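Local coordinates for protein oxalate biosynthetic component 1 (PDB 5IKY) that probably makes oxalate as a bifunctional enzyme, pairing a serine hydrolase of the alpha/beta-hydrolase class with an additional lyase activity, in quorum sensing-dependent oxalogenesis, at residues Val375-Leu379 against Leu439-Phe443; Leu726-Leu731 against Glu845-Ser851; Ile835-Arg841 against Glu871-Ile875. All blocks are in the same frame, centred on the assembly; numbering follows the deposited sequence.

Contact 1 (Val375-Leu379 against Leu439-Phe443); sequences VLFML and LRDNF
Residues 375-379 run as an extended strand, with phi from about -77° to -123° and psi between 106° and 140°, beside the last turn of helix 418-442. Phe443 leaves the helical region at phi/psi -134/93. The closest CA pairs, Val375 with Phe443 at 7.4 Å and Phe377 with Leu439 at 8.6 Å, show the two backbones separated by one layer of side chains. Val375, Phe377 and Leu379 aim their CA-to-CB bonds at the helix end, whereas that of Met378 points away. Phe377 (chi1 m, chi2 -82°) lies at the centre. Leu439, an m,t rotamer, sets its CD2 over one face of that ring, 4.0 Å from the Phe377 centroid and 27° off the normal, a CH-pi contact. Phe443 (chi1 m, chi2 -80°) takes the ring edge: Phe377 CZ comes 3.5 Å from Phe443 CE2 and lies over a face of the Phe443 ring, the pair being oblique with centroids 5.1 Å apart and planes at 57°. Val375, in the t rotamer, brings CG2 to 3.9 Å from Phe443 CD1, and Leu379 CD2 stands 4.2 Å from Leu439 CD1. This apolar helix-on-sheet interface is consistent with the TIM-barrel clan of the lyase family. Strand 375-380 is flanked in the parallel sheet by strands 346-351 and 446-451, the latter reached directly after helix 418-442 in a beta-alpha-beta crossover.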
ATOM      1  N   VAL A 375      -7.921  23.251  11.600  1.00 44.56           N
ATOM      2  CA  VAL A 375      -9.269  22.782  11.875  1.00 43.12           C
ATOM      3  C   VAL A 375      -9.826  22.119  10.624  1.00 42.90           C
ATOM      4  O   VAL A 375      -9.710  22.657   9.525  1.00 49.83           O
ATOM      5  CB  VAL A 375     -10.185  23.943  12.329  1.00 39.58           C
ATOM      6  CG1 VAL A 375     -11.578  23.440  12.665  1.00 39.17           C
ATOM      7  CG2 VAL A 375      -9.578  24.635  13.529  1.00 39.33           C
ATOM      8  N   LEU A 376     -10.420  20.943  10.791  1.00 41.07           N
ATOM      9  CA  LEU A 376     -10.881  20.158   9.651  1.00 38.01           C
ATOM     10  C   LEU A 376     -12.378  20.305   9.423  1.00 43.61           C
ATOM     11  O   LEU A 376     -13.172  20.142  10.351  1.00 43.69           O
ATOM     12  CB  LEU A 376     -10.529  18.686   9.855  1.00 37.40           C
ATOM     13  CG  LEU A 376      -9.084  18.410  10.266  1.00 38.82           C
ATOM     14  CD1 LEU A 376      -8.892  16.937  10.557  1.00 37.75           C
ATOM     15  CD2 LEU A 376      -8.128  18.883   9.183  1.00 43.95           C
ATOM     16  N   PHE A 377     -12.769  20.598   8.187  1.00 48.95           N
ATOM     17  CA  PHE A 377     -14.179  20.777   7.866  1.00 50.23           C
ATOM     18  C   PHE A 377     -14.652  19.839   6.764  1.00 51.02           C
ATOM     19  O   PHE A 377     -13.945  19.596   5.787  1.00 50.26           O
ATOM     20  CB  PHE A 377     -14.459  22.226   7.463  1.00 45.39           C
ATOM     21  CG  PHE A 377     -14.397  23.192   8.606  1.00 48.09           C
ATOM     22  CD1 PHE A 377     -15.482  23.354   9.449  1.00 45.03           C
ATOM     23  CD2 PHE A 377     -13.253  23.934   8.843  1.00 43.09           C
ATOM     24  CE1 PHE A 377     -15.431  24.245  10.506  1.00 49.45           C
ATOM     25  CE2 PHE A 377     -13.195  24.825   9.896  1.00 52.90           C
ATOM     26  CZ  PHE A 377     -14.285  24.980  10.730  1.00 45.85           C
ATOM     27  N   MET A 378     -15.867  19.329   6.942  1.00 61.93           N
ATOM     28  CA  MET A 378     -16.515  18.451   5.978  1.00 47.33           C
ATOM     29  C   MET A 378     -17.825  19.076   5.505  1.00 50.47           C
ATOM     30  O   MET A 378     -18.768  19.211   6.287  1.00 53.64           O
ATOM     31  CB  MET A 378     -16.782  17.080   6.602  1.00 62.43           C
ATOM     32  CG  MET A 378     -16.849  15.940   5.608  1.00 59.40           C
ATOM     33  SD  MET A 378     -15.412  15.923   4.534  1.00280.39           S
ATOM     34  CE  MET A 378     -16.231  15.947   2.954  1.00 39.44           C
ATOM     35  N   LEU A 379     -17.888  19.459   4.234  1.00 45.61           N
ATOM     36  CA  LEU A 379     -19.109  20.049   3.691  1.00 52.14           C
ATOM     37  C   LEU A 379     -20.058  18.984   3.165  1.00 54.71           C
ATOM     38  O   LEU A 379     -19.825  18.394   2.110  1.00 55.54           O
ATOM     39  CB  LEU A 379     -18.790  21.046   2.575  1.00 48.14           C
ATOM     40  CG  LEU A 379     -18.014  22.308   2.952  1.00 55.74           C
ATOM     41  CD1 LEU A 379     -17.947  23.254   1.762  1.00 43.46           C
ATOM     42  CD2 LEU A 379     -18.635  22.992   4.160  1.00 51.26           C
ATOM     43  N   LEU A 439     -15.984  30.206   6.647  1.00 53.45           N
ATOM     44  CA  LEU A 439     -15.133  29.322   7.440  1.00 52.26           C
ATOM     45  C   LEU A 439     -13.661  29.738   7.386  1.00 44.22           C
ATOM     46  O   LEU A 439     -12.969  29.712   8.401  1.00 67.59           O
ATOM     47  CB  LEU A 439     -15.287  27.874   6.969  1.00 46.08           C
ATOM     48  CG  LEU A 439     -16.633  27.210   7.269  1.00 54.68           C
ATOM     49  CD1 LEU A 439     -16.726  25.852   6.594  1.00 47.03           C
ATOM     50  CD2 LEU A 439     -16.843  27.078   8.769  1.00 49.77           C
ATOM     51  N   ARG A 440     -13.188  30.118   6.202  1.00 57.97           N
ATOM     52  CA  ARG A 440     -11.807  30.576   6.040  1.00 64.45           C
ATOM     53  C   ARG A 440     -11.552  31.884   6.789  1.00 62.93           C
ATOM     54  O   ARG A 440     -10.462  32.101   7.317  1.00 69.21           O
ATOM     55  CB  ARG A 440     -11.469  30.768   4.559  1.00 53.56           C
ATOM     56  CG  ARG A 440     -11.838  29.609   3.654  1.00 51.10           C
ATOM     57  CD  ARG A 440     -10.678  28.669   3.406  1.00 45.81           C
ATOM     58  NE  ARG A 440     -10.850  27.953   2.145  1.00 57.96           N
ATOM     59  CZ  ARG A 440     -10.218  26.826   1.828  1.00 69.84           C
ATOM     60  NH1 ARG A 440     -10.441  26.250   0.656  1.00 66.39           N
ATOM     61  NH2 ARG A 440      -9.372  26.270   2.686  1.00 65.04           N
ATOM     62  N   ASP A 441     -12.556  32.756   6.828  1.00 56.36           N
ATOM     63  CA  ASP A 441     -12.409  34.061   7.469  1.00 55.29           C
ATOM     64  C   ASP A 441     -12.326  33.957   8.989  1.00 52.23           C
ATOM     65  O   ASP A 441     -11.683  34.780   9.640  1.00 78.65           O
ATOM     66  CB  ASP A 441     -13.565  34.984   7.077  1.00 59.24           C
ATOM     67  CG  ASP A 441     -13.498  35.417   5.625  1.00 86.54           C
ATOM     68  OD1 ASP A 441     -12.479  35.127   4.963  1.00 98.07           O
ATOM     69  OD2 ASP A 441     -14.462  36.054   5.147  1.00 89.82           O
ATOM     70  N   ASN A 442     -12.978  32.945   9.553  1.00 60.49           N
ATOM     71  CA  ASN A 442     -12.983  32.761  11.000  1.00 54.17           C
ATOM     72  C   ASN A 442     -11.995  31.698  11.477  1.00 61.55           C
ATOM     73  O   ASN A 442     -11.795  31.521  12.678  1.00 67.11           O
ATOM     74  CB  ASN A 442     -14.390  32.412  11.480  1.00 54.63           C
ATOM     75  CG  ASN A 442     -15.345  33.582  11.367  1.00 66.49           C
ATOM     76  OD1 ASN A 442     -15.525  34.346  12.318  1.00 63.89           O
ATOM     77  ND2 ASN A 442     -15.960  33.735  10.200  1.00 59.54           N
ATOM     78  N   PHE A 443     -11.373  30.996  10.536  1.00 47.17           N
ATOM     79  CA  PHE A 443     -10.371  29.995  10.879  1.00 51.57           C
ATOM     80  C   PHE A 443      -9.146  30.151   9.986  1.00 64.06           C
ATOM     81  O   PHE A 443      -9.102  29.601   8.884  1.00 56.59           O
ATOM     82  CB  PHE A 443     -10.948  28.581  10.757  1.00 42.10           C
ATOM     83  CG  PHE A 443     -12.009  28.270  11.776  1.00 46.63           C
ATOM     84  CD1 PHE A 443     -11.662  27.916  13.069  1.00 45.58           C
ATOM     85  CD2 PHE A 443     -13.353  28.327  11.441  1.00 43.82           C
ATOM     86  CE1 PHE A 443     -12.634  27.629  14.011  1.00 50.95           C
ATOM     87  CE2 PHE A 443     -14.330  28.041  12.380  1.00 48.33           C
ATOM     88  CZ  PHE A 443     -13.970  27.692  13.666  1.00 44.19           C
TER

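Contact 2 (Leu726-Leu731 against Glu845-Ser851); sequences LRELTL and ETVIEAS
Residues 726-731 are regular helix, and 845-851 approach in extended form before turning into helix 849-860, with Ile848 at its N-cap position. The closest approach of the backbones is Arg727 CA to Ala850 CA, 4.9 Å; farther along, Leu731 CA and Thr846 CA are 7.2 Å apart. Leu726, sideways and t,t, touches Ala850 lightly, CD2 to CB at 4.3 Å. Arg727 follows with its CB directed at the partner: its CA is 3.7 Å from Ala850 CB, the small alanine side chain permitting this closeness, and its CG is 3.5 Å from Ser851 OG. Chi angles t, t, p and 76° bend the guanidinium so that Arg727 NH2 forms a salt bridge with Glu845 OE1 at 3.5 Å, while Arg727 NH1 makes a long one of 3.6 Å to Glu728 OE1, giving a three-residue network. Thr730, chi1 m, bonds its OG1 back to Leu726 O at 2.7 Å and rests CG2 3.8 Å from Ile848 CD1. Leu731 (m,t) ends the segment, with CG 3.7 Å from Ile848 CD1, CD2 3.3 Å from Thr846 O, and CD1 3.4 Å from Glu845 OE1. The p,t rotamer of Ile848 projects CD1 between these residues, and Ile848 N donates to Ser851 OG at 3.2 Å, tying down the start of the helix. The contact probably joins a helix of the cap, 715-734, to the alpha/beta-hydrolase part of the chain. Helix 682-690 packs on Leu726, Leu729 and Thr730, and Leu729 also meets Leu558 of helix 554-560.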
ATOM      1  N   LEU A 726      26.804   2.876  15.568  1.00 62.90           N
ATOM      2  CA  LEU A 726      26.437   1.466  15.528  1.00 60.86           C
ATOM      3  C   LEU A 726      27.656   0.612  15.198  1.00 65.10           C
ATOM      4  O   LEU A 726      27.805  -0.493  15.714  1.00 69.82           O
ATOM      5  CB  LEU A 726      25.321   1.232  14.506  1.00 58.58           C
ATOM      6  CG  LEU A 726      24.362   0.061  14.741  1.00 66.49           C
ATOM      7  CD1 LEU A 726      23.051   0.306  14.012  1.00 59.81           C
ATOM      8  CD2 LEU A 726      24.972  -1.257  14.293  1.00 71.99           C
ATOM      9  N   ARG A 727      28.526   1.134  14.338  1.00 68.22           N
ATOM     10  CA  ARG A 727      29.758   0.441  13.981  1.00 68.49           C
ATOM     11  C   ARG A 727      30.672   0.306  15.192  1.00 79.39           C
ATOM     12  O   ARG A 727      31.195  -0.771  15.472  1.00 85.56           O
ATOM     13  CB  ARG A 727      30.489   1.177  12.856  1.00 73.28           C
ATOM     14  CG  ARG A 727      31.834   0.566  12.485  1.00 62.23           C
ATOM     15  CD  ARG A 727      32.769   1.607  11.889  1.00 68.37           C
ATOM     16  NE  ARG A 727      32.759   2.842  12.671  1.00 85.11           N
ATOM     17  CZ  ARG A 727      33.372   2.995  13.841  1.00 97.54           C
ATOM     18  NH1 ARG A 727      33.303   4.156  14.479  1.00100.41           N
ATOM     19  NH2 ARG A 727      34.053   1.992  14.377  1.00106.84           N
ATOM     20  N   GLU A 728      30.855   1.414  15.904  1.00 77.06           N
ATOM     21  CA  GLU A 728      31.711   1.457  17.085  1.00 66.22           C
ATOM     22  C   GLU A 728      31.271   0.460  18.153  1.00 69.38           C
ATOM     23  O   GLU A 728      32.091  -0.277  18.701  1.00 74.79           O
ATOM     24  CB  GLU A 728      31.724   2.868  17.672  1.00 70.21           C
ATOM     25  CG  GLU A 728      32.375   2.972  19.041  1.00 71.07           C
ATOM     26  CD  GLU A 728      33.824   3.404  18.966  1.00102.90           C
ATOM     27  OE1 GLU A 728      34.383   3.424  17.849  1.00113.94           O
ATOM     28  OE2 GLU A 728      34.401   3.729  20.024  1.00122.48           O
ATOM     29  N   LEU A 729      29.974   0.442  18.443  1.00 66.95           N
ATOM     30  CA  LEU A 729      29.436  -0.417  19.492  1.00 67.41           C
ATOM     31  C   LEU A 729      29.470  -1.894  19.106  1.00 67.83           C
ATOM     32  O   LEU A 729      29.650  -2.760  19.961  1.00 79.49           O
ATOM     33  CB  LEU A 729      28.004  -0.001  19.837  1.00 65.15           C
ATOM     34  CG  LEU A 729      27.836   1.344  20.546  1.00 64.72           C
ATOM     35  CD1 LEU A 729      26.368   1.647  20.771  1.00 61.01           C
ATOM     36  CD2 LEU A 729      28.592   1.353  21.865  1.00 55.52           C
ATOM     37  N   THR A 730      29.294  -2.177  17.820  1.00 61.92           N
ATOM     38  CA  THR A 730      29.280  -3.555  17.343  1.00 62.88           C
ATOM     39  C   THR A 730      30.688  -4.143  17.322  1.00 73.28           C
ATOM     40  O   THR A 730      30.893  -5.299  17.692  1.00 81.97           O
ATOM     41  CB  THR A 730      28.656  -3.659  15.940  1.00 61.49           C
ATOM     42  OG1 THR A 730      27.308  -3.172  15.979  1.00 58.38           O
ATOM     43  CG2 THR A 730      28.648  -5.101  15.462  1.00 58.11           C
ATOM     44  N   LEU A 731      31.656  -3.336  16.896  1.00 72.11           N
ATOM     45  CA  LEU A 731      33.049  -3.768  16.837  1.00 77.14           C
ATOM     46  C   LEU A 731      33.572  -4.141  18.217  1.00 87.27           C
ATOM     47  O   LEU A 731      34.273  -5.141  18.372  1.00 99.19           O
ATOM     48  CB  LEU A 731      33.925  -2.675  16.227  1.00 67.18           C
ATOM     49  CG  LEU A 731      33.844  -2.535  14.708  1.00 75.70           C
ATOM     50  CD1 LEU A 731      34.592  -1.303  14.245  1.00 82.62           C
ATOM     51  CD2 LEU A 731      34.398  -3.780  14.037  1.00 83.71           C
ATOM     52  N   GLU A 845      41.489  -2.027  12.478  1.00 80.71           N
ATOM     53  CA  GLU A 845      40.067  -2.123  12.782  1.00 75.70           C
ATOM     54  C   GLU A 845      39.380  -3.072  11.806  1.00 78.85           C
ATOM     55  O   GLU A 845      39.656  -3.048  10.607  1.00 83.23           O
ATOM     56  CB  GLU A 845      39.409  -0.743  12.738  1.00 68.43           C
ATOM     57  CG  GLU A 845      38.011  -0.702  13.325  1.00 95.03           C
ATOM     58  CD  GLU A 845      37.311   0.623  13.084  1.00104.50           C
ATOM     59  OE1 GLU A 845      36.433   0.685  12.196  1.00 96.47           O
ATOM     60  OE2 GLU A 845      37.641   1.605  13.781  1.00112.28           O
ATOM     61  N   THR A 846      38.494  -3.913  12.328  1.00 82.49           N
ATOM     62  CA  THR A 846      37.783  -4.891  11.511  1.00 81.36           C
ATOM     63  C   THR A 846      36.690  -4.217  10.680  1.00 84.01           C
ATOM     64  O   THR A 846      36.011  -3.305  11.154  1.00 82.24           O
ATOM     65  CB  THR A 846      37.159  -6.001  12.388  1.00 76.04           C
ATOM     66  OG1 THR A 846      38.176  -6.597  13.202  1.00 90.90           O
ATOM     67  CG2 THR A 846      36.514  -7.076  11.528  1.00 68.81           C
ATOM     68  N   VAL A 847      36.534  -4.662   9.436  1.00 78.82           N
ATOM     69  CA  VAL A 847      35.498  -4.131   8.558  1.00 88.30           C
ATOM     70  C   VAL A 847      34.221  -4.958   8.663  1.00 86.51           C
ATOM     71  O   VAL A 847      34.195  -6.129   8.281  1.00 94.75           O
ATOM     72  CB  VAL A 847      35.960  -4.102   7.088  1.00 83.18           C
ATOM     73  CG1 VAL A 847      34.822  -3.658   6.183  1.00 68.51           C
ATOM     74  CG2 VAL A 847      37.165  -3.191   6.926  1.00 88.84           C
ATOM     75  N   ILE A 848      33.166  -4.344   9.189  1.00 77.29           N
ATOM     76  CA  ILE A 848      31.874  -5.010   9.313  1.00 81.38           C
ATOM     77  C   ILE A 848      30.811  -4.315   8.470  1.00 78.21           C
ATOM     78  O   ILE A 848      31.096  -3.338   7.775  1.00 83.16           O
ATOM     79  CB  ILE A 848      31.399  -5.067  10.777  1.00 75.33           C
ATOM     80  CG1 ILE A 848      31.395  -3.666  11.393  1.00 67.89           C
ATOM     81  CG2 ILE A 848      32.285  -6.003  11.586  1.00 86.28           C
ATOM     82  CD1 ILE A 848      30.888  -3.630  12.818  1.00 61.12           C
ATOM     83  N   GLU A 849      29.586  -4.826   8.539  1.00 77.03           N
ATOM     84  CA  GLU A 849      28.490  -4.319   7.722  1.00 80.61           C
ATOM     85  C   GLU A 849      28.221  -2.836   7.974  1.00 80.96           C
ATOM     86  O   GLU A 849      28.030  -2.065   7.033  1.00 73.94           O
ATOM     87  CB  GLU A 849      27.220  -5.136   7.979  1.00 78.84           C
ATOM     88  CG  GLU A 849      25.934  -4.396   7.650  1.00 95.81           C
ATOM     89  CD  GLU A 849      24.709  -5.013   8.304  1.00116.33           C
ATOM     90  OE1 GLU A 849      24.429  -4.685   9.478  1.00118.41           O
ATOM     91  OE2 GLU A 849      24.022  -5.817   7.641  1.00130.53           O
ATOM     92  N   ALA A 850      28.229  -2.438   9.244  1.00 64.82           N
ATOM     93  CA  ALA A 850      27.973  -1.049   9.612  1.00 71.09           C
ATOM     94  C   ALA A 850      29.037  -0.111   9.047  1.00 78.15           C
ATOM     95  O   ALA A 850      28.761   1.057   8.777  1.00 71.47           O
ATOM     96  CB  ALA A 850      27.893  -0.910  11.127  1.00 56.64           C
ATOM     97  N   SER A 851      30.252  -0.626   8.877  1.00 73.84           N
ATOM     98  CA  SER A 851      31.338   0.153   8.292  1.00 73.50           C
ATOM     99  C   SER A 851      31.001   0.537   6.855  1.00 77.25           C
ATOM    100  O   SER A 851      31.215   1.674   6.437  1.00 76.65           O
ATOM    101  CB  SER A 851      32.654  -0.630   8.331  1.00 67.52           C
ATOM    102  OG  SER A 851      32.910  -1.155   9.622  1.00 74.31           O
TER

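Contact 3 (Ile835-Arg841 against Glu871-Ile875); sequences ITHSGRR and ESQLI
Strand 832-836 ends here and runs on as an irregular loop to Arg841, passing the N-terminal part of helix 870-879; Ser838 CA and Glu871 CA approach to 5.9 Å. The ionic part is a two-point salt bridge: Arg841, extended from chi2 onward, donates NE to Glu871 OE2 at 3.1 Å and, weakly, NH2 to Glu871 OE1 at 3.5 Å. An m,p rotamer bends the Glu871 carboxylate to the guanidinium edge. Within the loop, Ser838 OG donates to Arg840 O at 2.6 Å, a side-chain-to-backbone bond two residues on. Van der Waals contacts complete the interface: Ile835 CD1 lies 3.9 Å from Ile875 CG2, Ser838 CB 3.8 Å from Leu874 CD1, and the His837 ring sets ND1 3.7 Å from Glu871 CB and CE1 3.8 Å from Ile875 CD1. The arrangement seats a helix beside a strand end and its outgoing loop, consistent with the alpha/beta-hydrolase clan. Strand 832-836 lies between strands 747-752 and 780-782, while helices 849-860 and 937-955 border helix 870-879.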
ATOM      1  N   ILE A 835      35.572  -9.378  -6.998  1.00 81.78           N
ATOM      2  CA  ILE A 835      36.376  -8.657  -6.019  1.00 85.64           C
ATOM      3  C   ILE A 835      35.781  -8.777  -4.619  1.00 91.99           C
ATOM      4  O   ILE A 835      34.572  -8.643  -4.429  1.00 86.91           O
ATOM      5  CB  ILE A 835      36.509  -7.166  -6.390  1.00 87.03           C
ATOM      6  CG1 ILE A 835      36.896  -7.015  -7.862  1.00 86.30           C
ATOM      7  CG2 ILE A 835      37.523  -6.475  -5.487  1.00 88.12           C
ATOM      8  CD1 ILE A 835      37.009  -5.577  -8.321  1.00 89.62           C
ATOM      9  N   THR A 836      36.645  -9.038  -3.642  1.00 85.89           N
ATOM     10  CA  THR A 836      36.238  -9.117  -2.246  1.00 85.55           C
ATOM     11  C   THR A 836      36.838  -7.947  -1.475  1.00 99.23           C
ATOM     12  O   THR A 836      38.011  -7.633  -1.645  1.00105.96           O
ATOM     13  CB  THR A 836      36.684 -10.445  -1.604  1.00 89.13           C
ATOM     14  OG1 THR A 836      36.144 -11.544  -2.347  1.00 97.95           O
ATOM     15  CG2 THR A 836      36.211 -10.534  -0.162  1.00 82.93           C
ATOM     16  N   HIS A 837      36.034  -7.297  -0.638  1.00 94.80           N
ATOM     17  CA  HIS A 837      36.513  -6.161   0.147  1.00 84.45           C
ATOM     18  C   HIS A 837      37.613  -6.553   1.128  1.00 97.75           C
ATOM     19  O   HIS A 837      37.798  -7.730   1.439  1.00 90.91           O
ATOM     20  CB  HIS A 837      35.362  -5.513   0.915  1.00 78.81           C
ATOM     21  CG  HIS A 837      34.712  -4.375   0.191  1.00 91.77           C
ATOM     22  ND1 HIS A 837      35.427  -3.311  -0.315  1.00 90.64           N
ATOM     23  CD2 HIS A 837      33.412  -4.124  -0.093  1.00 70.22           C
ATOM     24  CE1 HIS A 837      34.596  -2.459  -0.889  1.00 89.69           C
ATOM     25  NE2 HIS A 837      33.368  -2.929  -0.768  1.00 85.14           N
ATOM     26  N   SER A 838      38.344  -5.553   1.610  1.00 99.89           N
ATOM     27  CA  SER A 838      39.320  -5.764   2.668  1.00 89.28           C
ATOM     28  C   SER A 838      38.599  -5.980   3.994  1.00 92.09           C
ATOM     29  O   SER A 838      37.600  -5.317   4.279  1.00 89.85           O
ATOM     30  CB  SER A 838      40.281  -4.578   2.767  1.00 88.21           C
ATOM     31  OG  SER A 838      41.116  -4.693   3.905  1.00107.13           O
ATOM     32  N   GLY A 839      39.100  -6.911   4.798  1.00 89.57           N
ATOM     33  CA  GLY A 839      38.476  -7.234   6.068  1.00 78.46           C
ATOM     34  C   GLY A 839      39.035  -6.425   7.223  1.00 83.42           C
ATOM     35  O   GLY A 839      38.425  -6.343   8.288  1.00 82.64           O
ATOM     36  N   ARG A 840      40.203  -5.828   7.009  1.00 87.52           N
ATOM     37  CA  ARG A 840      40.859  -5.023   8.035  1.00 93.63           C
ATOM     38  C   ARG A 840      41.270  -3.668   7.469  1.00 94.73           C
ATOM     39  O   ARG A 840      41.405  -3.510   6.256  1.00110.58           O
ATOM     40  CB  ARG A 840      42.083  -5.754   8.593  1.00102.67           C
ATOM     41  CG  ARG A 840      41.788  -7.140   9.150  1.00 98.94           C
ATOM     42  CD  ARG A 840      41.349  -7.084  10.605  1.00113.67           C
ATOM     43  NE  ARG A 840      42.469  -6.814  11.505  1.00120.54           N
ATOM     44  CZ  ARG A 840      43.093  -7.744  12.222  1.00127.02           C
ATOM     45  NH1 ARG A 840      42.709  -9.011  12.145  1.00128.50           N
ATOM     46  NH2 ARG A 840      44.102  -7.410  13.015  1.00130.37           N
ATOM     47  N   ARG A 841      41.471  -2.693   8.350  1.00 91.57           N
ATOM     48  CA  ARG A 841      41.893  -1.362   7.925  1.00 90.71           C
ATOM     49  C   ARG A 841      43.332  -1.073   8.341  1.00101.26           C
ATOM     50  O   ARG A 841      44.025  -1.948   8.862  1.00107.29           O
ATOM     51  CB  ARG A 841      40.960  -0.291   8.491  1.00 91.76           C
ATOM     52  CG  ARG A 841      39.630  -0.185   7.765  1.00 96.00           C
ATOM     53  CD  ARG A 841      38.772   0.934   8.333  1.00 86.69           C
ATOM     54  NE  ARG A 841      37.529   1.099   7.582  1.00108.14           N
ATOM     55  CZ  ARG A 841      36.571   1.963   7.899  1.00104.42           C
ATOM     56  NH1 ARG A 841      36.705   2.749   8.960  1.00 99.01           N
ATOM     57  NH2 ARG A 841      35.476   2.041   7.155  1.00106.32           N
ATOM     58  N   GLU A 871      38.889   1.103   1.752  1.00 96.51           N
ATOM     59  CA  GLU A 871      38.541  -0.119   1.035  1.00103.88           C
ATOM     60  C   GLU A 871      38.402   0.147  -0.459  1.00109.35           C
ATOM     61  O   GLU A 871      38.693  -0.720  -1.285  1.00109.14           O
ATOM     62  CB  GLU A 871      37.243  -0.722   1.585  1.00104.26           C
ATOM     63  CG  GLU A 871      37.338  -1.238   3.015  1.00114.87           C
ATOM     64  CD  GLU A 871      37.345  -0.125   4.046  1.00122.85           C
ATOM     65  OE1 GLU A 871      36.377   0.663   4.079  1.00117.55           O
ATOM     66  OE2 GLU A 871      38.323  -0.035   4.818  1.00128.99           O
ATOM     67  N   SER A 872      37.952   1.352  -0.800  1.00 93.55           N
ATOM     68  CA  SER A 872      37.816   1.752  -2.195  1.00 83.21           C
ATOM     69  C   SER A 872      39.181   1.954  -2.838  1.00102.45           C
ATOM     70  O   SER A 872      39.382   1.626  -4.009  1.00 94.01           O
ATOM     71  CB  SER A 872      36.989   3.033  -2.309  1.00 84.18           C
ATOM     72  OG  SER A 872      35.702   2.859  -1.744  1.00110.71           O
ATOM     73  N   GLN A 873      40.117   2.492  -2.062  1.00102.93           N
ATOM     74  CA  GLN A 873      41.458   2.789  -2.549  1.00 88.41           C
ATOM     75  C   GLN A 873      42.172   1.525  -3.016  1.00 95.22           C
ATOM     76  O   GLN A 873      42.741   1.492  -4.106  1.00 95.36           O
ATOM     77  CB  GLN A 873      42.276   3.487  -1.460  1.00 90.84           C
ATOM     78  CG  GLN A 873      43.566   4.124  -1.955  1.00109.49           C
ATOM     79  CD  GLN A 873      44.207   5.027  -0.916  1.00110.32           C
ATOM     80  OE1 GLN A 873      44.127   4.765   0.285  1.00100.21           O
ATOM     81  NE2 GLN A 873      44.844   6.098  -1.375  1.00110.30           N
ATOM     82  N   LEU A 874      42.127   0.486  -2.188  1.00 93.98           N
ATOM     83  CA  LEU A 874      42.778  -0.783  -2.494  1.00 97.22           C
ATOM     84  C   LEU A 874      42.264  -1.399  -3.792  1.00103.26           C
ATOM     85  O   LEU A 874      43.021  -2.016  -4.541  1.00111.41           O
ATOM     86  CB  LEU A 874      42.583  -1.764  -1.339  1.00 95.58           C
ATOM     87  CG  LEU A 874      43.211  -1.344  -0.011  1.00 99.01           C
ATOM     88  CD1 LEU A 874      42.688  -2.207   1.127  1.00 97.25           C
ATOM     89  CD2 LEU A 874      44.732  -1.430  -0.102  1.00 80.18           C
ATOM     90  N   ILE A 875      40.973  -1.225  -4.053  1.00 94.28           N
ATOM     91  CA  ILE A 875      40.369  -1.734  -5.277  1.00 97.44           C
ATOM     92  C   ILE A 875      40.686  -0.818  -6.456  1.00 95.82           C
ATOM     93  O   ILE A 875      41.001  -1.286  -7.549  1.00 95.21           O
ATOM     94  CB  ILE A 875      38.839  -1.881  -5.133  1.00 93.99           C
ATOM     95  CG1 ILE A 875      38.503  -2.790  -3.948  1.00 91.00           C
ATOM     96  CG2 ILE A 875      38.228  -2.430  -6.413  1.00 81.82           C
ATOM     97  CD1 ILE A 875      37.021  -3.005  -3.741  1.00 83.30           C
TER

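From the N terminus, contact 1 comes first, closing a mainly helical excursion of 59 residues between strand 375-380 of the parallel sheet and the end of helix 418-442, which packs on it. It is complete before the others open, and its centre lies 53 Å from that of contact 2 and 61 Å from that of contact 3. Those two cross: the order is 726-731, 835-841, 845-851, 871-875. Contact 2 spans 113 residues to bring helix 715-734 onto the start of helix 849-860, and contact 3 closes a shorter loop of 29. With centres 15 Å apart they touch, notably through a probable hydrogen bond from Val847 N to Gly839 O at 2.8 Å, linking segment 845-851 to the loop leaving strand 832-836.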